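Putative fimbrium subunit Fim1C (Bacteroides uniformis, PDB 4K4K) is a putative component of the fimbrium tip, part of the filamentous surface appendages that mediate cell adhesion and biofilm formation. Local coordinates at residues V87-P91 with K113-G119. Residues are numbered along the deposited sequence; the frame is centred on the assembly and turned at random.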
loop_
_atom_site.group_PDB
_atom_site.type_symbol
_atom_site.label_atom_id
_atom_site.label_comp_id
_atom_site.label_asym_id
_atom_site.label_seq_id
_atom_site.Cartn_x
_atom_site.Cartn_y
_atom_site.Cartn_z
ATOM N N VAL A 87 3.604 16.049 -7.544
ATOM C CA VAL A 87 3.776 14.732 -6.933
ATOM C C VAL A 87 2.692 14.582 -5.871
ATOM O O VAL A 87 2.170 15.586 -5.382
ATOM C CB VAL A 87 5.197 14.469 -6.342
ATOM C CG1 VAL A 87 6.264 14.494 -7.427
ATOM C CG2 VAL A 87 5.531 15.458 -5.214
ATOM N N ALA A 88 2.382 13.335 -5.489
ATOM C CA ALA A 88 1.377 13.069 -4.455
ATOM C C ALA A 88 1.661 11.765 -3.775
ATOM O O ALA A 88 2.391 10.921 -4.302
ATOM C CB ALA A 88 -0.040 13.051 -5.059
ATOM N N TYR A 89 1.037 11.573 -2.610
ATOM C CA TYR A 89 1.163 10.316 -1.888
ATOM C C TYR A 89 -0.145 10.029 -1.164
ATOM O O TYR A 89 -0.966 10.922 -0.940
ATOM C CB TYR A 89 2.366 10.326 -0.885
ATOM C CG TYR A 89 2.069 11.182 0.330
ATOM C CD1 TYR A 89 2.147 12.573 0.261
ATOM C CD2 TYR A 89 1.597 10.611 1.519
ATOM C CE1 TYR A 89 1.793 13.370 1.353
ATOM C CE2 TYR A 89 1.222 11.402 2.608
ATOM C CZ TYR A 89 1.288 12.781 2.508
ATOM O OH TYR A 89 0.922 13.553 3.589
ATOM N N TYR A 90 -0.319 8.772 -0.791
ATOM C CA TYR A 90 -1.471 8.284 -0.037
ATOM C C TYR A 90 -0.930 7.335 1.037
ATOM O O TYR A 90 -0.030 6.567 0.722
ATOM C CB TYR A 90 -2.441 7.535 -1.007
ATOM C CG TYR A 90 -3.514 6.750 -0.285
ATOM C CD1 TYR A 90 -4.709 7.356 0.100
ATOM C CD2 TYR A 90 -3.284 5.433 0.131
ATOM C CE1 TYR A 90 -5.662 6.668 0.867
ATOM C CE2 TYR A 90 -4.256 4.716 0.846
ATOM C CZ TYR A 90 -5.442 5.342 1.209
ATOM O OH TYR A 90 -6.388 4.674 1.946
ATOM N N PRO A 91 -1.498 7.279 2.252
ATOM C CA PRO A 91 -2.576 8.137 2.778
ATOM C C PRO A 91 -2.028 9.414 3.367
ATOM O O PRO A 91 -0.971 9.423 4.025
ATOM C CB PRO A 91 -3.235 7.242 3.838
ATOM C CG PRO A 91 -2.058 6.453 4.396
ATOM C CD PRO A 91 -1.079 6.263 3.241
ATOM N N LYS A 113 -5.927 -0.283 4.653
ATOM C CA LYS A 113 -5.844 0.986 3.901
ATOM C C LYS A 113 -5.002 2.056 4.623
ATOM O O LYS A 113 -4.431 2.907 3.951
ATOM C CB LYS A 113 -7.249 1.542 3.571
ATOM C CG LYS A 113 -8.044 2.100 4.755
ATOM C CD LYS A 113 -9.293 2.841 4.289
ATOM C CE LYS A 113 -10.003 3.561 5.408
ATOM N NZ LYS A 113 -9.316 4.828 5.784
ATOM N N ASP A 114 -4.895 2.001 5.972
ATOM C CA ASP A 114 -4.146 3.007 6.740
ATOM C C ASP A 114 -2.636 2.798 6.670
ATOM O O ASP A 114 -1.898 3.715 7.041
ATOM C CB ASP A 114 -4.613 3.020 8.205
ATOM C CG ASP A 114 -5.999 3.659 8.358
ATOM O OD1 ASP A 114 -6.554 4.130 7.340
ATOM O OD2 ASP A 114 -6.514 3.698 9.493
ATOM N N ILE A 115 -2.172 1.610 6.212
ATOM C CA ILE A 115 -0.728 1.369 6.073
ATOM C C ILE A 115 -0.352 1.150 4.588
ATOM O O ILE A 115 0.804 0.889 4.290
ATOM C CB ILE A 115 -0.227 0.204 6.979
ATOM C CG1 ILE A 115 -0.943 -1.147 6.626
ATOM C CG2 ILE A 115 -0.360 0.579 8.458
ATOM C CD1 ILE A 115 -0.281 -2.433 7.240
ATOM N N ASP A 116 -1.322 1.239 3.673
ATOM C CA ASP A 116 -1.082 1.025 2.259
ATOM C C ASP A 116 -0.463 2.296 1.628
ATOM O O ASP A 116 -1.137 3.050 0.935
ATOM C CB ASP A 116 -2.391 0.621 1.563
ATOM C CG ASP A 116 -2.206 0.183 0.136
ATOM O OD1 ASP A 116 -1.028 0.120 -0.331
ATOM O OD2 ASP A 116 -3.225 -0.019 -0.550
ATOM N N LEU A 117 0.840 2.492 1.844
ATOM C CA LEU A 117 1.550 3.666 1.316
ATOM C C LEU A 117 1.628 3.582 -0.211
ATOM O O LEU A 117 2.060 2.561 -0.775
ATOM C CB LEU A 117 2.964 3.712 1.927
ATOM C CG LEU A 117 3.923 4.762 1.324
ATOM C CD1 LEU A 117 3.442 6.204 1.609
ATOM C CD2 LEU A 117 5.389 4.492 1.761
HETATM N N MSE A 118 1.206 4.647 -0.878
HETATM C CA MSE A 118 1.277 4.742 -2.335
HETATM C C MSE A 118 1.877 6.082 -2.715
HETATM O O MSE A 118 1.656 7.079 -2.013
HETATM C CB MSE A 118 -0.117 4.596 -3.003
HETATM C CG MSE A 118 -0.859 3.305 -2.603
HETATM SE SE MSE A 118 -2.428 3.077 -3.717
HETATM C CE MSE A 118 -3.466 4.536 -3.226
ATOM N N GLY A 119 2.594 6.097 -3.828
ATOM C CA GLY A 119 3.168 7.325 -4.376
ATOM C C GLY A 119 2.740 7.492 -5.824
ATOM O O GLY A 119 2.659 6.514 -6.568
HETATM O O HOH W 1 -6.613 6.027 4.542
#
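Tyr90 and Met118 form an antiparallel hydrogen-bonded pair, and their side chains run side by side on one face of the sheet. Tyr90 N donates to Met118 O at 2.9 Å, and Met118 N returns a bond to Tyr90 O at 2.8 Å. Residue 118 is selenomethionine. A bend at its last torsion (chi3 -65°) brings the methyl CE obliquely to the tyrosine ring, 3.5 Å from Tyr90 CD2. Asp116 O comes to the ring edge, near its plane, 3.3 Å from Tyr90 CD2. Pro91 CB lies over the centre of one face of the Tyr90 ring, 3.8 Å above its plane; the peptide bond before this proline is cis. With CG anti to the backbone N (chi1 168°), the ring extends along the loop to Lys113, whose CB lies 3.6 Å from Tyr90 OH. A water links Tyr90 OH to Lys113 NZ. The ammonium also forms a salt bridge with Asp114 OD1, met on its syn side. Tyr90 OH has a further weak hydrogen bond to Asp36. An alanine in place of Tyr90 would probably leave the selenomethionine methyl without its ring partner and the water without its phenol link to the loop. Next along, Tyr89 and Gly119 form a non-hydrogen-bonded pair, with the Tyr89 side chain on the opposite face from Tyr90 and Met118. Its hydroxyl bonds to Asn53 and to the backbone of Arg93. Asp116 centres an inverse gamma turn, and its OD1 is hydrogen-bonded to His139 ND1. Strand 84-90 thus pairs antiparallel with 118-126, as it does with 37-44, in the fimbrillin-like fold of the Mfa-like family.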